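Local structure of HP0958 (Helicobacter pylori, 3NA7) at residues I79-M83 against L95-E99; Q61-E66 against E112-Q117; L7-I11 against R230-A234; E19-E24 against T158-F163. The protein probably serves flagellar biogenesis as a chaperone and post-transcriptional regulator, joining a long antiparallel coiled-coil hairpin to a zinc-ribbon domain. The contacts are given in a common frame with arbitrary orientation. Numbering follows the deposited sequence.

Contact 1: I79-M83 against L95-E99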
loop_
_atom_site.group_PDB
_atom_site.type_symbol
_atom_site.label_atom_id
_atom_site.label_comp_id
_atom_site.label_asym_id
_atom_site.label_seq_id
_atom_site.Cartn_x
_atom_site.Cartn_y
_atom_site.Cartn_z
ATOM N N ILE A 79 25.854 39.691 -37.960
ATOM C CA ILE A 79 27.113 39.367 -38.636
ATOM C C ILE A 79 26.997 39.577 -40.136
ATOM O O ILE A 79 27.917 40.086 -40.761
ATOM C CB ILE A 79 27.583 37.915 -38.358
ATOM C CG1 ILE A 79 27.984 37.755 -36.894
ATOM C CG2 ILE A 79 28.765 37.540 -39.280
ATOM C CD1 ILE A 79 28.143 36.314 -36.444
ATOM N N GLN A 80 25.872 39.171 -40.702
ATOM C CA GLN A 80 25.618 39.289 -42.131
ATOM C C GLN A 80 25.527 40.748 -42.549
ATOM O O GLN A 80 26.072 41.136 -43.592
ATOM C CB GLN A 80 24.345 38.537 -42.513
ATOM C CG GLN A 80 24.524 37.033 -42.361
ATOM C CD GLN A 80 23.285 36.225 -42.630
ATOM O OE1 GLN A 80 22.187 36.755 -42.809
ATOM N NE2 GLN A 80 23.453 34.917 -42.654
ATOM N N LYS A 81 24.857 41.556 -41.730
ATOM C CA LYS A 81 24.765 42.984 -42.002
ATOM C C LYS A 81 26.170 43.573 -42.082
ATOM O O LYS A 81 26.471 44.324 -43.004
ATOM C CB LYS A 81 23.916 43.700 -40.944
ATOM C CG LYS A 81 23.551 45.150 -41.294
ATOM C CD LYS A 81 22.429 45.659 -40.374
ATOM C CE LYS A 81 22.139 47.139 -40.570
ATOM N NZ LYS A 81 23.358 47.974 -40.358
ATOM N N LYS A 82 27.034 43.209 -41.133
ATOM C CA LYS A 82 28.440 43.643 -41.133
ATOM C C LYS A 82 29.217 43.230 -42.373
ATOM O O LYS A 82 30.103 43.967 -42.824
ATOM C CB LYS A 82 29.160 43.150 -39.878
ATOM C CG LYS A 82 29.140 44.153 -38.731
ATOM C CD LYS A 82 29.150 43.472 -37.361
ATOM C CE LYS A 82 29.062 44.506 -36.240
ATOM N NZ LYS A 82 28.131 44.062 -35.154
ATOM N N MET A 83 28.888 42.063 -42.923
ATOM C CA MET A 83 29.539 41.583 -44.139
ATOM C C MET A 83 29.143 42.464 -45.319
ATOM O O MET A 83 29.952 42.705 -46.208
ATOM C CB MET A 83 29.202 40.113 -44.456
ATOM C CG MET A 83 29.267 39.149 -43.275
ATOM S SD MET A 83 29.282 37.358 -43.595
ATOM C CE MET A 83 28.211 37.144 -45.007
ATOM N N LEU A 95 34.520 36.952 -41.093
ATOM C CA LEU A 95 33.117 36.995 -40.724
ATOM C C LEU A 95 32.366 35.765 -41.194
ATOM O O LEU A 95 31.359 35.410 -40.580
ATOM C CB LEU A 95 32.428 38.262 -41.254
ATOM C CG LEU A 95 32.827 39.601 -40.626
ATOM C CD1 LEU A 95 32.357 40.762 -41.489
ATOM C CD2 LEU A 95 32.292 39.731 -39.218
ATOM N N ASN A 96 32.834 35.124 -42.269
ATOM C CA ASN A 96 32.154 33.923 -42.785
ATOM C C ASN A 96 32.275 32.819 -41.735
ATOM O O ASN A 96 31.379 31.996 -41.582
ATOM C CB ASN A 96 32.745 33.452 -44.123
ATOM C CG ASN A 96 31.687 33.315 -45.234
ATOM O OD1 ASN A 96 31.000 32.293 -45.363
ATOM N ND2 ASN A 96 31.577 34.363 -46.067
ATOM N N ILE A 97 33.397 32.839 -41.018
ATOM C CA ILE A 97 33.738 31.842 -40.021
ATOM C C ILE A 97 33.020 32.153 -38.696
ATOM O O ILE A 97 32.461 31.254 -38.069
ATOM C CB ILE A 97 35.279 31.715 -39.888
ATOM C CG1 ILE A 97 35.846 31.044 -41.156
ATOM C CG2 ILE A 97 35.671 30.942 -38.635
ATOM C CD1 ILE A 97 37.367 30.935 -41.222
ATOM N N GLU A 98 33.016 33.428 -38.303
ATOM C CA GLU A 98 32.198 33.936 -37.196
ATOM C C GLU A 98 30.756 33.469 -37.386
ATOM O O GLU A 98 30.109 32.941 -36.472
ATOM C CB GLU A 98 32.212 35.462 -37.232
ATOM C CG GLU A 98 32.646 36.177 -35.951
ATOM C CD GLU A 98 31.853 35.765 -34.735
ATOM O OE1 GLU A 98 32.003 34.601 -34.297
ATOM O OE2 GLU A 98 31.097 36.608 -34.199
ATOM N N GLU A 99 30.269 33.659 -38.599
ATOM C CA GLU A 99 28.926 33.270 -38.957
ATOM C C GLU A 99 28.768 31.762 -38.863
ATOM O O GLU A 99 27.759 31.275 -38.359
ATOM C CB GLU A 99 28.599 33.770 -40.361
ATOM C CG GLU A 99 27.180 33.525 -40.810
ATOM C CD GLU A 99 27.088 33.470 -42.314
ATOM O OE1 GLU A 99 25.979 33.263 -42.848
ATOM O OE2 GLU A 99 28.148 33.613 -42.973
#
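The two helical segments run antiparallel, their axes 9.8 Å apart at closest approach and 167° between directions, so that Ile-79 faces Glu-99 and Met-83 faces Leu-95 with CA atoms 6.4 and 6.7 Å apart. This is the coiled-coil hairpin close to its turn, where helix 24-85 gives way to helix 91-171 after only a short connection. Leu-95 is the apolar centre. Its CB lies 3.9 Å from CG of Met-83, and its CD2 is 4.2 Å from CG2 of Ile-79; the unbranched Met-83 can adapt to its shape, while beta-branched Ile-79 offers a broad, rigid apolar surface. The same Ile-79 CG2 rests 3.9 Å from CB of Glu-99, whose aliphatic part packs while its carboxylate, in this buried place, is met by Gln-80. Glu-98 flanks the seam, and the side chain of Asn-96 approaches a bound magnesium ion. A long amide suits position 80, at the edge, since it can span the gap between helices: Gln-80 NE2 donates a hydrogen bond to Glu-99 OE1 at 3.0 Å.

Contact 2: Q61-E66 against E112-Q117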
loop_
_atom_site.group_PDB
_atom_site.type_symbol
_atom_site.label_atom_id
_atom_site.label_comp_id
_atom_site.label_asym_id
_atom_site.label_seq_id
_atom_site.Cartn_x
_atom_site.Cartn_y
_atom_site.Cartn_z
ATOM N N GLN A 61 12.152 24.255 -20.665
ATOM C CA GLN A 61 13.413 24.105 -21.391
ATOM C C GLN A 61 13.271 24.443 -22.858
ATOM O O GLN A 61 14.117 25.134 -23.410
ATOM C CB GLN A 61 13.949 22.688 -21.275
ATOM C CG GLN A 61 14.430 22.311 -19.908
ATOM C CD GLN A 61 15.216 21.025 -19.940
ATOM O OE1 GLN A 61 14.777 19.995 -19.420
ATOM N NE2 GLN A 61 16.390 21.070 -20.566
ATOM N N VAL A 62 12.224 23.933 -23.504
ATOM C CA VAL A 62 11.912 24.329 -24.882
ATOM C C VAL A 62 11.926 25.865 -25.026
ATOM O O VAL A 62 12.490 26.395 -25.970
ATOM C CB VAL A 62 10.565 23.737 -25.383
ATOM C CG1 VAL A 62 10.111 24.399 -26.705
ATOM C CG2 VAL A 62 10.671 22.190 -25.546
ATOM N N SER A 63 11.341 26.556 -24.060
ATOM C CA SER A 63 11.187 27.999 -24.111
ATOM C C SER A 63 12.513 28.722 -23.886
ATOM O O SER A 63 12.785 29.746 -24.523
ATOM C CB SER A 63 10.156 28.442 -23.082
ATOM O OG SER A 63 9.902 29.820 -23.224
ATOM N N LYS A 64 13.331 28.176 -22.987
ATOM C CA LYS A 64 14.664 28.710 -22.701
ATOM C C LYS A 64 15.579 28.557 -23.904
ATOM O O LYS A 64 16.232 29.518 -24.319
ATOM C CB LYS A 64 15.265 28.065 -21.448
ATOM C CG LYS A 64 14.753 28.687 -20.154
ATOM C CD LYS A 64 15.185 27.913 -18.902
ATOM C CE LYS A 64 14.746 28.645 -17.635
ATOM N NZ LYS A 64 14.770 27.795 -16.408
ATOM N N ASN A 65 15.592 27.362 -24.479
ATOM C CA ASN A 65 16.289 27.110 -25.731
ATOM C C ASN A 65 15.811 28.000 -26.882
ATOM O O ASN A 65 16.596 28.334 -27.776
ATOM C CB ASN A 65 16.149 25.637 -26.144
ATOM C CG ASN A 65 17.089 24.717 -25.380
ATOM O OD1 ASN A 65 18.253 24.539 -25.757
ATOM N ND2 ASN A 65 16.586 24.112 -24.317
ATOM N N GLU A 66 14.530 28.359 -26.874
ATOM C CA GLU A 66 13.935 29.161 -27.957
ATOM C C GLU A 66 14.389 30.616 -27.914
ATOM O O GLU A 66 14.517 31.277 -28.958
ATOM C CB GLU A 66 12.394 29.070 -27.946
ATOM C CG GLU A 66 11.896 27.678 -28.351
ATOM C CD GLU A 66 10.493 27.637 -28.960
ATOM O OE1 GLU A 66 9.528 28.108 -28.302
ATOM O OE2 GLU A 66 10.365 27.094 -30.094
ATOM N N GLU A 112 18.158 20.410 -30.046
ATOM C CA GLU A 112 17.779 20.254 -28.648
ATOM C C GLU A 112 16.267 20.479 -28.459
ATOM O O GLU A 112 15.608 19.700 -27.797
ATOM C CB GLU A 112 18.621 21.179 -27.725
ATOM C CG GLU A 112 18.166 21.249 -26.238
ATOM C CD GLU A 112 18.416 19.961 -25.467
ATOM O OE1 GLU A 112 17.977 19.832 -24.299
ATOM O OE2 GLU A 112 19.062 19.062 -26.022
ATOM N N ILE A 113 15.732 21.524 -29.067
ATOM C CA ILE A 113 14.295 21.774 -29.032
ATOM C C ILE A 113 13.493 20.621 -29.638
ATOM O O ILE A 113 12.511 20.176 -29.038
ATOM C CB ILE A 113 13.933 23.087 -29.731
ATOM C CG1 ILE A 113 14.616 24.250 -29.014
ATOM C CG2 ILE A 113 12.371 23.263 -29.814
ATOM C CD1 ILE A 113 14.588 25.579 -29.809
ATOM N N GLU A 114 13.908 20.135 -30.807
ATOM C CA GLU A 114 13.236 18.994 -31.414
ATOM C C GLU A 114 13.284 17.760 -30.502
ATOM O O GLU A 114 12.304 17.011 -30.412
ATOM C CB GLU A 114 13.837 18.679 -32.777
ATOM C CG GLU A 114 13.092 17.623 -33.599
ATOM C CD GLU A 114 13.696 17.436 -34.987
ATOM O OE1 GLU A 114 14.060 18.461 -35.620
ATOM O OE2 GLU A 114 13.797 16.268 -35.447
ATOM N N ASN A 115 14.416 17.553 -29.825
ATOM C CA ASN A 115 14.562 16.434 -28.888
ATOM C C ASN A 115 13.619 16.531 -27.691
ATOM O O ASN A 115 13.033 15.521 -27.269
ATOM C CB ASN A 115 16.011 16.301 -28.397
ATOM C CG ASN A 115 16.886 15.521 -29.361
ATOM O OD1 ASN A 115 16.390 14.728 -30.169
ATOM N ND2 ASN A 115 18.207 15.738 -29.275
ATOM N N LEU A 116 13.506 17.739 -27.137
ATOM C CA LEU A 116 12.643 17.974 -25.995
ATOM C C LEU A 116 11.182 17.749 -26.400
ATOM O O LEU A 116 10.441 17.059 -25.705
ATOM C CB LEU A 116 12.842 19.389 -25.429
ATOM C CG LEU A 116 14.193 19.741 -24.788
ATOM C CD1 LEU A 116 14.465 21.248 -24.782
ATOM C CD2 LEU A 116 14.336 19.132 -23.387
ATOM N N GLN A 117 10.784 18.337 -27.531
ATOM C CA GLN A 117 9.450 18.149 -28.071
ATOM C C GLN A 117 9.123 16.672 -28.286
ATOM O O GLN A 117 8.006 16.252 -27.993
ATOM C CB GLN A 117 9.234 18.982 -29.334
ATOM C CG GLN A 117 8.676 20.339 -28.968
ATOM C CD GLN A 117 8.899 21.405 -30.004
ATOM O OE1 GLN A 117 9.368 21.132 -31.107
ATOM N NE2 GLN A 117 8.542 22.644 -29.656
#
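Farther down the antiparallel coiled coil from its turn, residues 112-117 of helix 91-171 pack on residues 61-66 of helix 24-85, with axes 9.4 Å apart and 167° between directions. Glu-112 begins the segment at the border: its CG lies 3.3 Å from OD1 of Asn-65, so the aliphatic part of the side chain packs against the amide. Ile-113 follows in the core, opposite Val-62 (CA atoms 5.4 Å apart); its CG2 is 4.0 Å from Val-62 CG1, and its CG1 is 3.5 Å from CB of Asn-65. Beyond the segment it also touches Leu-69. One helical turn later comes Leu-116, whose CB meets Val-62 CG2 at 3.5 Å and whose CD1 approaches Gln-61 CB at 3.8 Å; Leu-58 extends this apolar row. Gln-117 closes the other border, polar toward solvent yet long enough to bring its NE2 within 3.8 Å of Val-62 CG1. Asn-65 is a polar residue facing this core, and its amide finds one partner within its own helix: ND2 donates to the backbone O of Gln-61 at 2.8 Å.

Contact 3: L7-I11 against R230-A234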
loop_
_atom_site.group_PDB
_atom_site.type_symbol
_atom_site.label_atom_id
_atom_site.label_comp_id
_atom_site.label_asym_id
_atom_site.label_seq_id
_atom_site.Cartn_x
_atom_site.Cartn_y
_atom_site.Cartn_z
ATOM N N LEU A 7 -13.045 -23.296 32.703
ATOM C CA LEU A 7 -12.158 -23.519 31.559
ATOM C C LEU A 7 -12.932 -23.853 30.286
ATOM O O LEU A 7 -12.702 -23.250 29.234
ATOM C CB LEU A 7 -11.168 -24.633 31.890
ATOM C CG LEU A 7 -10.073 -25.022 30.902
ATOM C CD1 LEU A 7 -8.949 -23.991 30.910
ATOM C CD2 LEU A 7 -9.522 -26.384 31.287
ATOM N N LYS A 8 -13.860 -24.798 30.394
ATOM C CA LYS A 8 -14.752 -25.149 29.288
ATOM C C LYS A 8 -15.496 -23.921 28.782
ATOM O O LYS A 8 -15.571 -23.693 27.580
ATOM C CB LYS A 8 -15.744 -26.254 29.698
ATOM C CG LYS A 8 -16.696 -26.698 28.585
ATOM C CD LYS A 8 -17.303 -28.092 28.822
ATOM C CE LYS A 8 -17.916 -28.642 27.506
ATOM N NZ LYS A 8 -18.525 -30.018 27.617
ATOM N N GLN A 9 -16.031 -23.132 29.707
ATOM C CA GLN A 9 -16.807 -21.940 29.357
ATOM C C GLN A 9 -16.016 -20.912 28.575
ATOM O O GLN A 9 -16.535 -20.341 27.638
ATOM C CB GLN A 9 -17.420 -21.303 30.598
ATOM C CG GLN A 9 -18.821 -21.805 30.886
ATOM C CD GLN A 9 -19.347 -21.299 32.216
ATOM O OE1 GLN A 9 -18.719 -21.492 33.259
ATOM N NE2 GLN A 9 -20.514 -20.666 32.188
ATOM N N LEU A 10 -14.764 -20.701 28.968
ATOM C CA LEU A 10 -13.845 -19.779 28.303
ATOM C C LEU A 10 -13.362 -20.303 26.963
ATOM O O LEU A 10 -13.111 -19.509 26.043
ATOM C CB LEU A 10 -12.621 -19.497 29.185
ATOM C CG LEU A 10 -12.880 -18.770 30.505
ATOM C CD1 LEU A 10 -11.583 -18.210 31.092
ATOM C CD2 LEU A 10 -13.874 -17.659 30.297
ATOM N N ILE A 11 -13.203 -21.624 26.850
ATOM C CA ILE A 11 -12.853 -22.228 25.558
ATOM C C ILE A 11 -13.970 -21.979 24.553
ATOM O O ILE A 11 -13.692 -21.511 23.456
ATOM C CB ILE A 11 -12.443 -23.732 25.650
ATOM C CG1 ILE A 11 -11.087 -23.866 26.351
ATOM C CG2 ILE A 11 -12.350 -24.373 24.227
ATOM C CD1 ILE A 11 -10.826 -25.228 27.010
ATOM N N ARG A 230 -0.698 -16.302 29.968
ATOM C CA ARG A 230 -1.779 -16.969 29.251
ATOM C C ARG A 230 -2.447 -18.084 30.080
ATOM O O ARG A 230 -1.833 -18.646 30.991
ATOM C CB ARG A 230 -1.229 -17.540 27.936
ATOM C CG ARG A 230 -0.811 -16.469 26.933
ATOM C CD ARG A 230 -0.214 -17.086 25.682
ATOM N NE ARG A 230 -0.087 -16.107 24.609
ATOM C CZ ARG A 230 1.024 -15.423 24.352
ATOM N NH1 ARG A 230 2.123 -15.619 25.075
ATOM N NH2 ARG A 230 1.051 -14.557 23.355
ATOM N N ILE A 231 -3.702 -18.392 29.749
ATOM C CA ILE A 231 -4.382 -19.558 30.282
ATOM C C ILE A 231 -3.912 -20.826 29.544
ATOM O O ILE A 231 -3.830 -20.840 28.312
ATOM C CB ILE A 231 -5.909 -19.428 30.149
ATOM C CG1 ILE A 231 -6.423 -18.248 30.971
ATOM C CG2 ILE A 231 -6.608 -20.726 30.584
ATOM C CD1 ILE A 231 -7.792 -17.765 30.522
ATOM N N LEU A 232 -3.611 -21.871 30.318
ATOM C CA LEU A 232 -3.105 -23.161 29.816
ATOM C C LEU A 232 -4.029 -24.334 30.129
ATOM O O LEU A 232 -4.586 -24.421 31.224
ATOM C CB LEU A 232 -1.749 -23.474 30.447
ATOM C CG LEU A 232 -0.460 -22.996 29.789
ATOM C CD1 LEU A 232 0.702 -23.353 30.698
ATOM C CD2 LEU A 232 -0.299 -23.623 28.424
ATOM N N TYR A 233 -4.186 -25.241 29.175
ATOM C CA TYR A 233 -4.879 -26.496 29.454
ATOM C C TYR A 233 -4.349 -27.674 28.648
ATOM O O TYR A 233 -3.882 -27.505 27.525
ATOM C CB TYR A 233 -6.394 -26.354 29.267
ATOM C CG TYR A 233 -6.884 -26.298 27.840
ATOM C CD1 TYR A 233 -7.549 -27.384 27.263
ATOM C CD2 TYR A 233 -6.713 -25.151 27.071
ATOM C CE1 TYR A 233 -8.022 -27.323 25.943
ATOM C CE2 TYR A 233 -7.176 -25.081 25.761
ATOM C CZ TYR A 233 -7.824 -26.162 25.200
ATOM O OH TYR A 233 -8.271 -26.062 23.897
ATOM N N ALA A 234 -4.411 -28.858 29.248
ATOM C CA ALA A 234 -4.117 -30.100 28.540
ATOM C C ALA A 234 -5.348 -30.520 27.755
ATOM O O ALA A 234 -6.430 -30.649 28.326
ATOM C CB ALA A 234 -3.742 -31.178 29.518
#
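Helix 4-22 lies across strand 231-233 here, the short segments making an angle of 109° with axes 10.7 Å apart, a spacing filled mainly by aliphatic side chains and the Tyr-233 ring. Leu-7 is the main bump. It enters the hollow between Ile-231 and Tyr-233, two residues on the same face of the strand, with CD1 4.0 Å from Ile-231 CG2 and CD2 3.7 Å from Tyr-233 CB. One turn along the helix, Leu-10 and Ile-11 each take one of these two residues. Leu-10 CD1 meets Ile-231 CD1 at 3.9 Å, in a pocket also lined by Met-222, Ile-177 and Tyr-181. Ile-11 places CD1 over a face of the Tyr-233 ring, 3.6 Å from the ring centroid and 13° off its normal, a CH-pi contact for which a slim methyl and a flat ring are well matched. Leu-232 points away from the helix, its side chain touching Val-194 and lying about 6 Å from the zinc ion. An amphipathic N-terminal helix thus covers one face of the small sheet of a C4 zinc ribbon.

Contact 4: E19-E24 against T158-F163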
loop_
_atom_site.group_PDB
_atom_site.type_symbol
_atom_site.label_atom_id
_atom_site.label_comp_id
_atom_site.label_asym_id
_atom_site.label_seq_id
_atom_site.Cartn_x
_atom_site.Cartn_y
_atom_site.Cartn_z
ATOM N N GLU A 19 -13.695 -16.809 15.745
ATOM C CA GLU A 19 -14.597 -16.803 14.587
ATOM C C GLU A 19 -14.833 -15.401 14.080
ATOM O O GLU A 19 -14.654 -15.129 12.898
ATOM C CB GLU A 19 -15.945 -17.448 14.912
ATOM C CG GLU A 19 -15.927 -18.969 14.913
ATOM C CD GLU A 19 -17.313 -19.578 14.657
ATOM O OE1 GLU A 19 -17.769 -19.626 13.475
ATOM O OE2 GLU A 19 -17.936 -20.021 15.642
ATOM N N ILE A 20 -15.254 -14.509 14.972
ATOM C CA ILE A 20 -15.450 -13.111 14.620
ATOM C C ILE A 20 -14.200 -12.517 13.974
ATOM O O ILE A 20 -14.290 -11.888 12.927
ATOM C CB ILE A 20 -15.902 -12.263 15.819
ATOM C CG1 ILE A 20 -17.291 -12.724 16.263
ATOM C CG2 ILE A 20 -15.868 -10.757 15.449
ATOM C CD1 ILE A 20 -17.826 -12.127 17.527
ATOM N N ASP A 21 -13.035 -12.775 14.553
ATOM C CA ASP A 21 -11.799 -12.209 14.026
ATOM C C ASP A 21 -11.305 -12.788 12.713
ATOM O O ASP A 21 -10.735 -12.058 11.915
ATOM C CB ASP A 21 -10.679 -12.313 15.049
ATOM C CG ASP A 21 -10.546 -11.055 15.881
ATOM O OD1 ASP A 21 -9.992 -10.048 15.353
ATOM O OD2 ASP A 21 -10.987 -11.083 17.056
ATOM N N SER A 22 -11.466 -14.102 12.531
ATOM C CA SER A 22 -10.860 -14.840 11.416
ATOM C C SER A 22 -11.680 -14.672 10.132
ATOM O O SER A 22 -11.285 -15.125 9.046
ATOM C CB SER A 22 -10.682 -16.323 11.779
ATOM O OG SER A 22 -11.912 -17.019 11.691
ATOM N N LEU A 23 -12.812 -13.998 10.288
ATOM C CA LEU A 23 -13.636 -13.550 9.192
ATOM C C LEU A 23 -13.202 -12.219 8.637
ATOM O O LEU A 23 -13.729 -11.755 7.615
ATOM C CB LEU A 23 -15.096 -13.466 9.645
ATOM C CG LEU A 23 -15.792 -14.831 9.771
ATOM C CD1 LEU A 23 -17.108 -14.695 10.515
ATOM C CD2 LEU A 23 -16.019 -15.510 8.394
ATOM N N GLU A 24 -12.255 -11.573 9.305
ATOM C CA GLU A 24 -11.709 -10.308 8.790
ATOM C C GLU A 24 -10.871 -10.485 7.521
ATOM O O GLU A 24 -11.020 -9.707 6.578
ATOM C CB GLU A 24 -10.916 -9.575 9.860
ATOM C CG GLU A 24 -11.794 -8.934 10.944
ATOM C CD GLU A 24 -12.915 -8.072 10.369
ATOM O OE1 GLU A 24 -12.643 -7.240 9.454
ATOM O OE2 GLU A 24 -14.068 -8.251 10.835
ATOM N N THR A 158 -23.095 -12.401 9.779
ATOM C CA THR A 158 -22.568 -13.568 10.490
ATOM C C THR A 158 -21.764 -13.170 11.762
ATOM O O THR A 158 -21.890 -13.819 12.803
ATOM C CB THR A 158 -21.765 -14.542 9.577
ATOM O OG1 THR A 158 -22.574 -14.942 8.464
ATOM C CG2 THR A 158 -21.402 -15.807 10.335
ATOM N N GLN A 159 -20.949 -12.123 11.689
ATOM C CA GLN A 159 -20.182 -11.725 12.868
ATOM C C GLN A 159 -21.123 -11.280 13.983
ATOM O O GLN A 159 -20.872 -11.579 15.130
ATOM C CB GLN A 159 -19.111 -10.672 12.557
ATOM C CG GLN A 159 -17.978 -11.198 11.643
ATOM C CD GLN A 159 -16.970 -10.105 11.263
ATOM O OE1 GLN A 159 -17.292 -9.170 10.525
ATOM N NE2 GLN A 159 -15.744 -10.222 11.772
ATOM N N GLN A 160 -22.226 -10.613 13.629
ATOM C CA GLN A 160 -23.222 -10.208 14.607
ATOM C C GLN A 160 -23.905 -11.417 15.273
ATOM O O GLN A 160 -24.004 -11.473 16.505
ATOM C CB GLN A 160 -24.244 -9.264 13.977
ATOM C CG GLN A 160 -23.603 -8.036 13.348
ATOM C CD GLN A 160 -24.604 -6.984 12.909
ATOM O OE1 GLN A 160 -25.059 -6.164 13.716
ATOM N NE2 GLN A 160 -24.927 -6.979 11.619
ATOM N N ILE A 161 -24.353 -12.385 14.460
ATOM C CA ILE A 161 -24.872 -13.649 14.976
ATOM C C ILE A 161 -23.846 -14.302 15.909
ATOM O O ILE A 161 -24.211 -14.735 16.981
ATOM C CB ILE A 161 -25.315 -14.628 13.835
ATOM C CG1 ILE A 161 -26.601 -14.135 13.160
ATOM C CG2 ILE A 161 -25.518 -16.071 14.374
ATOM C CD1 ILE A 161 -26.696 -14.508 11.649
ATOM N N ILE A 162 -22.578 -14.376 15.515
ATOM C CA ILE A 162 -21.550 -14.917 16.418
ATOM C C ILE A 162 -21.502 -14.095 17.738
ATOM O O ILE A 162 -21.570 -14.670 18.818
ATOM C CB ILE A 162 -20.159 -15.053 15.752
ATOM C CG1 ILE A 162 -20.226 -16.008 14.523
ATOM C CG2 ILE A 162 -19.144 -15.611 16.735
ATOM C CD1 ILE A 162 -19.067 -15.842 13.496
ATOM N N PHE A 163 -21.471 -12.767 17.648
ATOM C CA PHE A 163 -21.452 -11.940 18.847
ATOM C C PHE A 163 -22.685 -12.161 19.752
ATOM O O PHE A 163 -22.549 -12.300 20.957
ATOM C CB PHE A 163 -21.269 -10.450 18.521
ATOM C CG PHE A 163 -20.956 -9.625 19.729
ATOM C CD1 PHE A 163 -19.650 -9.561 20.228
ATOM C CD2 PHE A 163 -21.969 -8.947 20.399
ATOM C CE1 PHE A 163 -19.367 -8.819 21.368
ATOM C CE2 PHE A 163 -21.698 -8.192 21.546
ATOM C CZ PHE A 163 -20.400 -8.131 22.028
#
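Gln-159 reaches across from helix 91-171 and settles the polar side of this contact with a single amide nitrogen. Its NE2 donates to the backbone O of Ile-20 at a very short 2.5 Å and to OE2 of Glu-24 at 2.8 Å. The first acceptor lies near the end of helix 4-22: Glu-24 N, which in a regular helix would bond to the O of Ile-20, bonds instead to the O of Asp-21, so the Ile-20 carbonyl is available to Gln-159. The link from Leu-23 N to Glu-19 O is weak as well. Glutamine fits because its long, flexible side chain ends in a two-hydrogen donor. Beside Gln-159, Thr-158 OG1 is satisfied within the same helix, by the O of Asn-154; on the facing segment, Ser-22 OG is weakly bonded to the O of Lys-18. Apolar groups fill the rest: Ile-20 CG1 lies 3.5 Å from Ile-162 CG2, Leu-23 CD1 is 3.7 Å from Ile-162 CD1, and Ile-20 CD1 approaches the edge of the Phe-163 ring. The contact ties the break between helices 4-22 and 24-85 to the long helix 91-171.

Overall arrangement
The four contacts are nested along the chain: contact 1 lies within the loop closed by contact 2, that within contact 4, and all within contact 3. Contacts 1 and 2, with centres 26 Å apart, both join helix 24-85 to helix 91-171. Contact 4 again uses helix 91-171, about 62 Å from contact 2 between centres, but pairs it with the end of helix 4-22. That same helix carries contact 3, its centre 21 Å from that of contact 4, where it meets the zinc-ribbon sheet. The centres of contacts 1 and 3 are 100 Å apart, on opposite sides of the chain's centre. The result is an elongated molecule, a long two-helix arm whose base is packed against a metal-bound domain.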